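Long-range contacts in amorpha-4,11-diene synthase (Artemisia annua, PDB 4GAX), which probably converts farnesyl diphosphate into the cyclic sesquiterpene amorpha-4,11-diene, releasing diphosphate, although the crystallised form is an engineered alpha-bisabolol synthase variant: residues Arg119-Arg125 / Glu162-Ala166; Phe248-Gln252 / Ser555-Met561; Leu311-Ile315 / Leu356-Tyr361; Glu407-Ser411 / Ile454-Arg458. Numbering follows the deposited sequence.

Contact 1 of 4, residues Arg119-Arg125 / Glu162-Ala166; sequences RSSLWFR and ELYEA
Ser-121 packs on the helical backbone at Glu-162 and Leu-163, its CB 3.5 Å from Glu-162 O and its OG 3.5 Å from Leu-163 CA. Helix 120-125 and helix 162-166 run nearly parallel, 25° apart, with axes only 8.2 Å distant; small Ser-121 and Ala-166, one on each, permit this. Ser-121 CA lies 5.1 Å from Leu-163 CA, and Arg-125 CA 5.0 Å from Ala-166 CA. Arg-119, the left-handed N-cap (61/35), is salt-bridged through NH2 to OE2 of extended (m, t) Glu-162 (2.6 Å), with a weak hydrogen bond from NE to the same OE2 (3.1 Å). One water accepts from Arg-125 NE (3.0 Å), donates to Glu-162 O (2.7 Å) and weakly to Ser-121 O (3.3 Å), bridging the backbones. Phe-124 (t) brings CD2 to 3.8 Å from Ala-166 CB. Such packing is consistent with the alpha-barrel of helical hairpins in the N-terminal terpene synthase domain. Arg-119 also pairs with Glu-158, and Arg-125 with Asp-85 of helix 77-89; helix 175-194 packs on Phe-124 and Leu-163.

Contact 2 of 4, residues Phe248-Gln252 / Ser555-Met561; sequences FNLLQ and SLLVYPM
In this all-helical terpene synthase the C-terminal tail leaves helix 547-557 and lies along helix 238-269, held there by two amide side chains one helical turn apart and by a Met-aromatic contact. Phe-248 to Gln-252 are regular helix; Ser-555 to Leu-557 are helical, and Tyr-559 to Met-561 are extended (psi 121 to 161°). Asn-249 CA lies 5.7 Å from Pro-560 CA, and Gln-252 CA 6.3 Å from Leu-557 CA. Asn-249 (m, chi2 -14°) turns its amide flat along the tail and reads both backbone groups of one residue: Met-561 N donates to Asn-249 OD1 at 2.6 Å, and Asn-249 ND2 to Met-561 O at 2.9 Å. Gln-252, fully stretched (t, t) with chi3 at 64°, reaches into the turn, where OE1 comes 3.3 Å from Pro-560 CA. Phe-248 (t) meets Met-561 (m, m, m), which starts toward the helix, laying CG 3.4 Å from Phe-248 CD2; its end then leads away, SD staying 4.7 Å from the Phe-248 ring centroid, oblique. Val-224 and Ile-227 of helix 219-232 touch Phe-248 and Met-561 respectively. Gln-252 NE2 spends both hydrogens across the bend, on Leu-556 O at 3.0 Å and Tyr-559 O at 2.8 Å.

Contact 3 of 4, residues Leu311-Ile315 / Leu356-Tyr361; sequences LVTLI and LFMDTY
A knob-into-hole joins two antiparallel helices of the class I terpene synthase alpha-fold: helix 311-315 and helix 356-361 cross at -157°, axes 11.6 Å apart, with Leu-311 and Phe-357 nearest in register (CA-CA 6.6 Å). The packing is apolar, with no hydrogen bond across. Leu-311 (m, t) is the knob, set among Leu-356, Phe-357, Thr-360 and Tyr-361: its CD2 is 3.7 Å from Leu-356 CD2, and its CD1 4.0 Å from Thr-360 CB and 4.1 Å from Tyr-361 CE2. Leu-314 CD1 meets Leu-356 CD2 at 4.0 Å, and Ile-315 CD1 meets Phe-357 CD1 at 4.0 Å; helix 374-399 touches Ile-315 and Phe-357. Aromatic contacts continue outside, where Trp-338 meets Phe-357 and Tyr-361 edge-to-face. Ile-315 leads directly into the DDxxD sequence, whose aspartates in this family coordinate the magnesium ions that hold the substrate diphosphate. Hydrogen bonding stays within each helix: Ile-315 N to Leu-311 O spans 2.9 Å, and Thr-360 (m) turns its hydroxyl back, OG1 donating to Leu-356 O at 2.6 Å.

Contact 4 of 4, residues Glu407-Ser411 / Ile454-Arg458; sequences EELDS and ILGRR
Asp-410, with 80 Å² buried, is the centre of a salt bridge between two helices that meet almost at right angles: helix 407-411 and helix 454-458 lie at 101°, axes 10.8 Å apart, with Asp-410 and Ile-454 nearest in register (CA-CA 6.3 Å). Asp-410 CA-CB points sideways and chi1 sits between wells at -110°, which carries the carboxylate across the gap. Arg-457, burying 52 Å², comes from the other side with CA-CB directed toward the partner; its chain is stretched through chi2 (t, t) and then turns at chi3 (p), presenting the guanidinium edge. Arg-457 NE donates to Asp-410 OD2 over a very short 2.5 Å, and Arg-457 NH2 adds a weak bond to the same OD2 at 2.8 Å. Ile-454 (m, t; 29 Å²) packs beside the carboxylate, CG1 3.9 Å from Asp-410 OD2. Arg-458 NH2 lies 4.0 Å from Asp-410 OD1, beyond salt-bridge range. The two guanidiniums crowd together beside the one carboxylate, Arg-457 NH2 lying 2.9 Å from Arg-458 NE and 3.1 Å from Arg-458 NH2, donors that are not hydrogen-bonded. Leu-409 O is buried here with no polar partner. This is a surface charge pair between helix 407-416 and helix 447-461; Arg-457 has a long, weak ion pair with Asp-461 on its own helix, while helix 489-513 packs behind, touching Leu-455 and Arg-458.

Contacts 3 and 4 both lie in the metal-binding terpene synthase domain, their centres 25 Å and nearest atoms about 13 Å apart. Helix 299-322 of contact 3 carries the DDxxD motif, and the end of helix 447-461 of contact 4 carries the start (ND) of a sequence that resembles the second metal-binding (NSE/DTE) motif; in relatives these two motifs face each other across the substrate pocket. Contact 2 closes a long stretch of chain in which both are nested, linking helix 238-269 to the C-terminal tail; its centre is 29 Å from contact 3's and 36 Å from contact 4's. Contact 1 belongs to the N-terminal domain, 43 Å between centres from contact 3, across the chain's centre.

Contact 1 of 4, residues Arg119-Arg125 / Glu162-Ala166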
loop_
_atom_site.group_PDB
_atom_site.type_symbol
_atom_site.label_atom_id
_atom_site.label_comp_id
_atom_site.label_asym_id
_atom_site.label_seq_id
_atom_site.Cartn_x
_atom_site.Cartn_y
_atom_site.Cartn_z
ATOM N N ARG A 119 18.181 -21.159 -1.559
ATOM C CA ARG A 119 17.076 -20.205 -1.478
ATOM C C ARG A 119 16.479 -20.144 -0.078
ATOM O O ARG A 119 15.269 -19.959 0.080
ATOM C CB ARG A 119 15.985 -20.551 -2.512
ATOM C CG ARG A 119 16.536 -21.089 -3.831
ATOM C CD ARG A 119 16.022 -20.352 -5.031
ATOM N NE ARG A 119 16.749 -19.116 -5.247
ATOM C CZ ARG A 119 17.342 -18.780 -6.387
ATOM N NH1 ARG A 119 17.305 -19.592 -7.437
ATOM N NH2 ARG A 119 17.973 -17.620 -6.471
ATOM N N SER A 120 17.321 -20.284 0.941
ATOM C CA SER A 120 16.817 -20.179 2.302
ATOM C C SER A 120 16.314 -18.760 2.601
ATOM O O SER A 120 15.257 -18.593 3.215
ATOM C CB SER A 120 17.840 -20.701 3.344
ATOM O OG SER A 120 19.109 -20.107 3.178
ATOM N N SER A 121 17.041 -17.736 2.145
ATOM C CA SER A 121 16.587 -16.355 2.339
ATOM C C SER A 121 15.264 -16.085 1.605
ATOM O O SER A 121 14.383 -15.351 2.094
ATOM C CB SER A 121 17.657 -15.377 1.849
ATOM O OG SER A 121 18.824 -15.480 2.649
ATOM N N LEU A 122 15.130 -16.661 0.417
ATOM C CA LEU A 122 13.907 -16.486 -0.368
ATOM C C LEU A 122 12.753 -17.221 0.306
ATOM O O LEU A 122 11.634 -16.709 0.394
ATOM C CB LEU A 122 14.111 -17.002 -1.802
ATOM C CG LEU A 122 12.862 -16.978 -2.682
ATOM C CD1 LEU A 122 12.342 -15.536 -2.799
ATOM C CD2 LEU A 122 13.129 -17.575 -4.046
ATOM N N TRP A 123 13.029 -18.416 0.807
ATOM C CA TRP A 123 11.997 -19.184 1.486
ATOM C C TRP A 123 11.438 -18.374 2.648
ATOM O O TRP A 123 10.223 -18.270 2.811
ATOM C CB TRP A 123 12.562 -20.514 1.988
ATOM C CG TRP A 123 11.700 -21.189 3.029
ATOM C CD1 TRP A 123 10.613 -21.982 2.803
ATOM C CD2 TRP A 123 11.870 -21.134 4.458
ATOM N NE1 TRP A 123 10.090 -22.429 4.006
ATOM C CE2 TRP A 123 10.843 -21.915 5.035
ATOM C CE3 TRP A 123 12.788 -20.495 5.305
ATOM C CZ2 TRP A 123 10.713 -22.090 6.413
ATOM C CZ3 TRP A 123 12.660 -20.658 6.674
ATOM C CH2 TRP A 123 11.632 -21.454 7.218
ATOM N N PHE A 124 12.337 -17.776 3.427
ATOM C CA PHE A 124 11.952 -17.047 4.629
ATOM C C PHE A 124 11.004 -15.904 4.269
ATOM O O PHE A 124 9.950 -15.732 4.890
ATOM C CB PHE A 124 13.215 -16.519 5.325
ATOM C CG PHE A 124 12.950 -15.610 6.486
ATOM C CD1 PHE A 124 12.704 -16.124 7.745
ATOM C CD2 PHE A 124 12.986 -14.231 6.321
ATOM C CE1 PHE A 124 12.475 -15.272 8.840
ATOM C CE2 PHE A 124 12.779 -13.377 7.391
ATOM C CZ PHE A 124 12.513 -13.900 8.661
ATOM N N ARG A 125 11.388 -15.122 3.270
ATOM C CA ARG A 125 10.604 -13.959 2.888
ATOM C C ARG A 125 9.247 -14.330 2.278
ATOM O O ARG A 125 8.226 -13.729 2.613
ATOM C CB ARG A 125 11.403 -13.072 1.926
ATOM C CG ARG A 125 10.626 -11.858 1.453
ATOM C CD ARG A 125 11.489 -10.922 0.625
ATOM N NE ARG A 125 11.901 -11.515 -0.656
ATOM C CZ ARG A 125 11.080 -11.711 -1.689
ATOM N NH1 ARG A 125 9.799 -11.354 -1.603
ATOM N NH2 ARG A 125 11.541 -12.248 -2.815
ATOM N N GLU A 162 19.085 -11.650 -1.962
ATOM C CA GLU A 162 17.962 -12.374 -1.365
ATOM C C GLU A 162 17.957 -12.205 0.151
ATOM O O GLU A 162 16.892 -12.117 0.781
ATOM C CB GLU A 162 17.991 -13.874 -1.717
ATOM C CG GLU A 162 17.644 -14.201 -3.163
ATOM C CD GLU A 162 17.654 -15.710 -3.450
ATOM O OE1 GLU A 162 18.166 -16.487 -2.607
ATOM O OE2 GLU A 162 17.136 -16.118 -4.516
ATOM N N LEU A 163 19.146 -12.172 0.741
ATOM C CA LEU A 163 19.254 -12.023 2.191
ATOM C C LEU A 163 18.837 -10.619 2.611
ATOM O O LEU A 163 18.103 -10.436 3.594
ATOM C CB LEU A 163 20.693 -12.314 2.644
ATOM C CG LEU A 163 21.010 -12.010 4.110
ATOM C CD1 LEU A 163 20.149 -12.844 5.074
ATOM C CD2 LEU A 163 22.502 -12.271 4.359
ATOM N N TYR A 164 19.298 -9.627 1.856
ATOM C CA TYR A 164 18.915 -8.248 2.111
ATOM C C TYR A 164 17.381 -8.118 2.089
ATOM O O TYR A 164 16.777 -7.555 3.008
ATOM C CB TYR A 164 19.567 -7.319 1.090
ATOM C CG TYR A 164 18.992 -5.918 1.088
ATOM C CD1 TYR A 164 19.438 -4.955 1.990
ATOM C CD2 TYR A 164 18.000 -5.556 0.177
ATOM C CE1 TYR A 164 18.886 -3.644 1.985
ATOM C CE2 TYR A 164 17.449 -4.263 0.167
ATOM C CZ TYR A 164 17.893 -3.318 1.067
ATOM O OH TYR A 164 17.337 -2.048 1.039
ATOM N N GLU A 165 16.753 -8.664 1.057
ATOM C CA GLU A 165 15.302 -8.554 0.948
ATOM C C GLU A 165 14.600 -9.231 2.120
ATOM O O GLU A 165 13.590 -8.711 2.620
ATOM C CB GLU A 165 14.780 -9.104 -0.392
ATOM C CG GLU A 165 15.347 -8.413 -1.632
ATOM C CD GLU A 165 14.857 -6.971 -1.798
ATOM O OE1 GLU A 165 14.176 -6.445 -0.882
ATOM O OE2 GLU A 165 15.146 -6.354 -2.855
ATOM N N ALA A 166 15.129 -10.368 2.569
ATOM C CA ALA A 166 14.551 -11.053 3.739
ATOM C C ALA A 166 14.542 -10.180 5.011
ATOM O O ALA A 166 13.606 -10.264 5.841
ATOM C CB ALA A 166 15.286 -12.352 4.005
HETATM O O HOH W 1 14.542 -12.940 -0.173
HETATM O O HOH W 2 19.386 -17.860 0.298
#

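Contact 2 of 4, residues Phe248-Gln252 / Ser555-Met561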
loop_
_atom_site.group_PDB
_atom_site.type_symbol
_atom_site.label_atom_id
_atom_site.label_comp_id
_atom_site.label_asym_id
_atom_site.label_seq_id
_atom_site.Cartn_x
_atom_site.Cartn_y
_atom_site.Cartn_z
ATOM N N PHE A 248 0.346 -7.011 -18.136
ATOM C CA PHE A 248 0.556 -5.678 -17.598
ATOM C C PHE A 248 -0.275 -4.696 -18.380
ATOM O O PHE A 248 -0.928 -3.836 -17.797
ATOM C CB PHE A 248 2.014 -5.238 -17.692
ATOM C CG PHE A 248 2.255 -3.925 -17.029
ATOM C CD1 PHE A 248 2.481 -3.865 -15.663
ATOM C CD2 PHE A 248 2.158 -2.742 -17.745
ATOM C CE1 PHE A 248 2.677 -2.647 -15.036
ATOM C CE2 PHE A 248 2.341 -1.507 -17.120
ATOM C CZ PHE A 248 2.605 -1.466 -15.769
ATOM N N ASN A 249 -0.227 -4.813 -19.702
ATOM C CA ASN A 249 -0.932 -3.859 -20.567
ATOM C C ASN A 249 -2.451 -4.008 -20.470
ATOM O O ASN A 249 -3.186 -3.008 -20.465
ATOM C CB ASN A 249 -0.436 -3.943 -22.022
ATOM C CG ASN A 249 0.953 -3.321 -22.210
ATOM O OD1 ASN A 249 1.465 -2.601 -21.331
ATOM N ND2 ASN A 249 1.565 -3.587 -23.367
ATOM N N LEU A 250 -2.924 -5.248 -20.390
ATOM C CA LEU A 250 -4.358 -5.487 -20.217
ATOM C C LEU A 250 -4.860 -4.881 -18.913
ATOM O O LEU A 250 -5.890 -4.213 -18.880
ATOM C CB LEU A 250 -4.655 -6.986 -20.216
ATOM C CG LEU A 250 -4.331 -7.709 -21.525
ATOM C CD1 LEU A 250 -4.723 -9.188 -21.434
ATOM C CD2 LEU A 250 -5.011 -7.026 -22.711
ATOM N N LEU A 251 -4.140 -5.116 -17.826
ATOM C CA LEU A 251 -4.579 -4.592 -16.538
ATOM C C LEU A 251 -4.451 -3.069 -16.498
ATOM O O LEU A 251 -5.312 -2.381 -15.950
ATOM C CB LEU A 251 -3.836 -5.270 -15.382
ATOM C CG LEU A 251 -4.310 -4.936 -13.975
ATOM C CD1 LEU A 251 -5.818 -5.208 -13.824
ATOM C CD2 LEU A 251 -3.493 -5.765 -12.974
ATOM N N GLN A 252 -3.408 -2.528 -17.119
ATOM C CA GLN A 252 -3.310 -1.077 -17.249
ATOM C C GLN A 252 -4.526 -0.483 -17.957
ATOM O O GLN A 252 -5.005 0.593 -17.574
ATOM C CB GLN A 252 -2.032 -0.677 -17.981
ATOM C CG GLN A 252 -1.774 0.824 -17.971
ATOM C CD GLN A 252 -0.544 1.197 -18.757
ATOM O OE1 GLN A 252 -0.483 0.996 -19.982
ATOM N NE2 GLN A 252 0.459 1.750 -18.058
ATOM N N SER A 555 4.197 5.797 -14.691
ATOM C CA SER A 555 4.682 4.446 -14.933
ATOM C C SER A 555 3.547 3.436 -14.793
ATOM O O SER A 555 3.531 2.401 -15.461
ATOM C CB SER A 555 5.845 4.103 -13.995
ATOM O OG SER A 555 5.381 3.783 -12.695
ATOM N N LEU A 556 2.582 3.744 -13.935
ATOM C CA LEU A 556 1.428 2.861 -13.748
ATOM C C LEU A 556 0.280 3.099 -14.745
ATOM O O LEU A 556 -0.356 2.145 -15.223
ATOM C CB LEU A 556 0.915 2.960 -12.296
ATOM C CG LEU A 556 1.443 1.884 -11.350
ATOM C CD1 LEU A 556 2.942 1.943 -11.267
ATOM C CD2 LEU A 556 0.802 1.947 -9.935
ATOM N N LEU A 557 0.012 4.357 -15.072
ATOM C CA LEU A 557 -1.196 4.663 -15.840
ATOM C C LEU A 557 -0.977 5.129 -17.280
ATOM O O LEU A 557 -1.893 5.064 -18.103
ATOM C CB LEU A 557 -2.030 5.710 -15.086
ATOM C CG LEU A 557 -2.479 5.262 -13.694
ATOM C CD1 LEU A 557 -3.317 6.347 -13.048
ATOM C CD2 LEU A 557 -3.254 3.958 -13.766
ATOM N N VAL A 558 0.218 5.611 -17.595
ATOM C CA VAL A 558 0.414 6.244 -18.899
ATOM C C VAL A 558 1.230 5.407 -19.898
ATOM O O VAL A 558 0.786 5.161 -21.024
ATOM C CB VAL A 558 1.005 7.656 -18.732
ATOM C CG1 VAL A 558 1.308 8.286 -20.086
ATOM C CG2 VAL A 558 0.036 8.525 -17.932
ATOM N N TYR A 559 2.405 4.942 -19.486
ATOM C CA TYR A 559 3.257 4.191 -20.409
ATOM C C TYR A 559 2.912 2.707 -20.370
ATOM O O TYR A 559 2.989 2.073 -19.307
ATOM C CB TYR A 559 4.736 4.354 -20.056
ATOM C CG TYR A 559 5.243 5.773 -20.022
ATOM C CD1 TYR A 559 5.792 6.305 -18.862
ATOM C CD2 TYR A 559 5.203 6.574 -21.157
ATOM C CE1 TYR A 559 6.271 7.604 -18.829
ATOM C CE2 TYR A 559 5.678 7.878 -21.133
ATOM C CZ TYR A 559 6.210 8.383 -19.962
ATOM O OH TYR A 559 6.685 9.673 -19.927
ATOM N N PRO A 560 2.528 2.144 -21.531
ATOM C CA PRO A 560 2.314 0.699 -21.673
ATOM C C PRO A 560 3.661 -0.020 -21.829
ATOM O O PRO A 560 4.656 0.642 -22.141
ATOM C CB PRO A 560 1.526 0.600 -22.980
ATOM C CG PRO A 560 1.992 1.775 -23.778
ATOM C CD PRO A 560 2.251 2.875 -22.782
ATOM N N MET A 561 3.694 -1.332 -21.594
ATOM C CA MET A 561 4.892 -2.138 -21.843
ATOM C C MET A 561 5.087 -2.259 -23.341
ATOM O O MET A 561 4.115 -2.303 -24.093
ATOM C CB MET A 561 4.749 -3.558 -21.287
ATOM C CG MET A 561 4.771 -3.690 -19.787
ATOM S SD MET A 561 6.251 -3.034 -19.005
ATOM C CE MET A 561 7.548 -3.706 -20.040
#

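Contact 3 of 4, residues Leu311-Ile315 / Leu356-Tyr361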
loop_
_atom_site.group_PDB
_atom_site.type_symbol
_atom_site.label_atom_id
_atom_site.label_comp_id
_atom_site.label_asym_id
_atom_site.label_seq_id
_atom_site.Cartn_x
_atom_site.Cartn_y
_atom_site.Cartn_z
ATOM N N LEU A 311 -13.890 12.188 -0.978
ATOM C CA LEU A 311 -14.819 12.787 0.001
ATOM C C LEU A 311 -14.113 13.206 1.291
ATOM O O LEU A 311 -14.435 14.243 1.884
ATOM C CB LEU A 311 -15.943 11.813 0.331
ATOM C CG LEU A 311 -17.037 11.636 -0.720
ATOM C CD1 LEU A 311 -17.936 10.483 -0.260
ATOM C CD2 LEU A 311 -17.839 12.940 -0.845
ATOM N N VAL A 312 -13.153 12.384 1.710
ATOM C CA VAL A 312 -12.319 12.659 2.873
ATOM C C VAL A 312 -11.499 13.924 2.649
ATOM O O VAL A 312 -11.383 14.778 3.527
ATOM C CB VAL A 312 -11.351 11.476 3.127
ATOM C CG1 VAL A 312 -10.242 11.882 4.083
ATOM C CG2 VAL A 312 -12.116 10.285 3.649
ATOM N N THR A 313 -10.921 14.023 1.461
ATOM C CA THR A 313 -10.141 15.187 1.080
ATOM C C THR A 313 -10.990 16.455 1.183
ATOM O O THR A 313 -10.543 17.460 1.746
ATOM C CB THR A 313 -9.580 15.015 -0.348
ATOM O OG1 THR A 313 -8.772 13.828 -0.404
ATOM C CG2 THR A 313 -8.746 16.212 -0.747
ATOM N N LEU A 314 -12.218 16.403 0.664
ATOM C CA LEU A 314 -13.125 17.549 0.741
ATOM C C LEU A 314 -13.425 17.891 2.179
ATOM O O LEU A 314 -13.278 19.051 2.593
ATOM C CB LEU A 314 -14.447 17.253 0.029
ATOM C CG LEU A 314 -14.408 17.287 -1.496
ATOM C CD1 LEU A 314 -15.527 16.437 -2.085
ATOM C CD2 LEU A 314 -14.544 18.710 -1.953
ATOM N N ILE A 315 -13.853 16.879 2.939
ATOM C CA ILE A 315 -14.284 17.088 4.322
ATOM C C ILE A 315 -13.134 17.614 5.190
ATOM O O ILE A 315 -13.335 18.520 6.004
ATOM C CB ILE A 315 -14.904 15.811 4.935
ATOM C CG1 ILE A 315 -16.218 15.470 4.230
ATOM C CG2 ILE A 315 -15.199 16.008 6.406
ATOM C CD1 ILE A 315 -16.804 14.137 4.667
ATOM N N LEU A 356 -23.100 15.133 -2.427
ATOM C CA LEU A 356 -22.176 14.176 -3.048
ATOM C C LEU A 356 -21.917 13.010 -2.113
ATOM O O LEU A 356 -21.909 11.846 -2.536
ATOM C CB LEU A 356 -20.842 14.847 -3.401
ATOM C CG LEU A 356 -19.866 13.979 -4.209
ATOM C CD1 LEU A 356 -20.341 13.857 -5.655
ATOM C CD2 LEU A 356 -18.452 14.562 -4.155
ATOM N N PHE A 357 -21.691 13.331 -0.843
ATOM C CA PHE A 357 -21.442 12.322 0.191
ATOM C C PHE A 357 -22.641 11.372 0.332
ATOM O O PHE A 357 -22.481 10.156 0.303
ATOM C CB PHE A 357 -21.169 13.047 1.512
ATOM C CG PHE A 357 -20.968 12.142 2.695
ATOM C CD1 PHE A 357 -19.695 11.793 3.111
ATOM C CD2 PHE A 357 -22.051 11.692 3.437
ATOM C CE1 PHE A 357 -19.511 10.988 4.226
ATOM C CE2 PHE A 357 -21.861 10.878 4.544
ATOM C CZ PHE A 357 -20.596 10.524 4.933
ATOM N N MET A 358 -23.840 11.928 0.489
ATOM C CA MET A 358 -25.021 11.106 0.710
ATOM C C MET A 358 -25.330 10.234 -0.506
ATOM O O MET A 358 -25.666 9.063 -0.346
ATOM C CB MET A 358 -26.235 11.969 1.092
ATOM C CG MET A 358 -26.232 12.409 2.552
ATOM S SD MET A 358 -26.401 11.015 3.689
ATOM C CE MET A 358 -25.081 11.319 4.821
ATOM N N ASP A 359 -25.203 10.803 -1.707
ATOM C CA ASP A 359 -25.422 10.062 -2.957
ATOM C C ASP A 359 -24.424 8.928 -3.093
ATOM O O ASP A 359 -24.745 7.849 -3.598
ATOM C CB ASP A 359 -25.255 10.974 -4.180
ATOM C CG ASP A 359 -26.472 11.863 -4.435
ATOM O OD1 ASP A 359 -27.492 11.739 -3.720
ATOM O OD2 ASP A 359 -26.406 12.687 -5.373
ATOM N N THR A 360 -23.186 9.184 -2.688
ATOM C CA THR A 360 -22.140 8.185 -2.843
ATOM C C THR A 360 -22.368 7.010 -1.890
ATOM O O THR A 360 -22.323 5.832 -2.291
ATOM C CB THR A 360 -20.745 8.815 -2.599
ATOM O OG1 THR A 360 -20.513 9.867 -3.555
ATOM C CG2 THR A 360 -19.663 7.775 -2.726
ATOM N N TYR A 361 -22.629 7.312 -0.622
ATOM C CA TYR A 361 -22.882 6.237 0.334
ATOM C C TYR A 361 -24.219 5.541 0.115
ATOM O O TYR A 361 -24.326 4.334 0.324
ATOM C CB TYR A 361 -22.747 6.734 1.782
ATOM C CG TYR A 361 -21.321 6.704 2.223
ATOM C CD1 TYR A 361 -20.736 5.510 2.640
ATOM C CD2 TYR A 361 -20.533 7.845 2.173
ATOM C CE1 TYR A 361 -19.414 5.461 3.021
ATOM C CE2 TYR A 361 -19.195 7.804 2.561
ATOM C CZ TYR A 361 -18.645 6.619 2.980
ATOM O OH TYR A 361 -17.319 6.568 3.368
#

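Contact 4 of 4, residues Glu407-Ser411 / Ile454-Arg458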
loop_
_atom_site.group_PDB
_atom_site.type_symbol
_atom_site.label_atom_id
_atom_site.label_comp_id
_atom_site.label_asym_id
_atom_site.label_seq_id
_atom_site.Cartn_x
_atom_site.Cartn_y
_atom_site.Cartn_z
ATOM N N GLU A 407 -0.912 11.951 24.204
ATOM C CA GLU A 407 -1.679 10.721 24.304
ATOM C C GLU A 407 -2.778 10.817 23.259
ATOM O O GLU A 407 -2.921 9.951 22.397
ATOM C CB GLU A 407 -2.314 10.589 25.695
ATOM C CG GLU A 407 -1.334 10.626 26.867
ATOM C CD GLU A 407 -1.081 12.029 27.389
ATOM O OE1 GLU A 407 -2.026 12.641 27.934
ATOM O OE2 GLU A 407 0.059 12.518 27.247
ATOM N N GLU A 408 -3.530 11.909 23.341
ATOM C CA GLU A 408 -4.643 12.190 22.445
ATOM C C GLU A 408 -4.210 12.528 21.018
ATOM O O GLU A 408 -4.845 12.098 20.057
ATOM C CB GLU A 408 -5.496 13.322 23.024
ATOM C CG GLU A 408 -6.411 12.884 24.162
ATOM C CD GLU A 408 -6.739 14.013 25.130
ATOM O OE1 GLU A 408 -7.858 14.019 25.689
ATOM O OE2 GLU A 408 -5.871 14.887 25.346
ATOM N N LEU A 409 -3.129 13.292 20.879
ATOM C CA LEU A 409 -2.673 13.734 19.561
ATOM C C LEU A 409 -2.157 12.576 18.700
ATOM O O LEU A 409 -1.940 12.732 17.499
ATOM C CB LEU A 409 -1.618 14.844 19.692
ATOM C CG LEU A 409 -1.436 15.827 18.526
ATOM C CD1 LEU A 409 -0.234 15.460 17.659
ATOM C CD2 LEU A 409 -2.702 15.927 17.677
ATOM N N ASP A 410 -1.962 11.416 19.323
ATOM C CA ASP A 410 -1.613 10.200 18.597
ATOM C C ASP A 410 -2.840 9.293 18.495
ATOM O O ASP A 410 -3.047 8.606 17.490
ATOM C CB ASP A 410 -0.474 9.459 19.306
ATOM C CG ASP A 410 0.830 9.503 18.526
ATOM O OD1 ASP A 410 1.898 9.245 19.123
ATOM O OD2 ASP A 410 0.785 9.796 17.314
ATOM N N SER A 411 -3.650 9.314 19.549
ATOM C CA SER A 411 -4.853 8.494 19.647
ATOM C C SER A 411 -5.956 8.975 18.700
ATOM O O SER A 411 -6.447 8.211 17.868
ATOM C CB SER A 411 -5.341 8.466 21.105
ATOM O OG SER A 411 -6.742 8.268 21.205
ATOM N N ILE A 454 0.211 6.160 13.630
ATOM C CA ILE A 454 1.385 6.821 14.199
ATOM C C ILE A 454 2.483 6.995 13.142
ATOM O O ILE A 454 3.098 8.064 13.034
ATOM C CB ILE A 454 1.972 6.024 15.376
ATOM C CG1 ILE A 454 0.976 5.951 16.539
ATOM C CG2 ILE A 454 3.270 6.666 15.858
ATOM C CD1 ILE A 454 1.500 5.145 17.724
ATOM N N LEU A 455 2.722 5.943 12.363
ATOM C CA LEU A 455 3.731 5.981 11.306
ATOM C C LEU A 455 3.400 7.075 10.287
ATOM O O LEU A 455 4.284 7.798 9.836
ATOM C CB LEU A 455 3.800 4.628 10.602
ATOM C CG LEU A 455 4.712 4.513 9.370
ATOM C CD1 LEU A 455 6.153 4.848 9.705
ATOM C CD2 LEU A 455 4.626 3.116 8.791
ATOM N N GLY A 456 2.121 7.180 9.934
ATOM C CA GLY A 456 1.655 8.187 8.998
ATOM C C GLY A 456 1.951 9.587 9.497
ATOM O O GLY A 456 2.362 10.459 8.720
ATOM N N ARG A 457 1.746 9.802 10.793
ATOM C CA ARG A 457 2.034 11.086 11.401
ATOM C C ARG A 457 3.537 11.340 11.398
ATOM O O ARG A 457 3.975 12.448 11.097
ATOM C CB ARG A 457 1.475 11.138 12.826
ATOM C CG ARG A 457 1.341 12.532 13.409
ATOM C CD ARG A 457 0.854 12.483 14.859
ATOM N NE ARG A 457 1.561 11.463 15.631
ATOM C CZ ARG A 457 2.817 11.576 16.057
ATOM N NH1 ARG A 457 3.522 12.669 15.787
ATOM N NH2 ARG A 457 3.371 10.592 16.751
ATOM N N ARG A 458 4.328 10.314 11.719
ATOM C CA ARG A 458 5.784 10.470 11.751
ATOM C C ARG A 458 6.345 10.746 10.360
ATOM O O ARG A 458 7.230 11.587 10.194
ATOM C CB ARG A 458 6.474 9.229 12.333
ATOM C CG ARG A 458 6.047 8.851 13.751
ATOM C CD ARG A 458 6.632 9.779 14.802
ATOM N NE ARG A 458 6.043 9.534 16.117
ATOM C CZ ARG A 458 6.436 10.124 17.243
ATOM N NH1 ARG A 458 7.433 10.999 17.227
ATOM N NH2 ARG A 458 5.832 9.836 18.390
#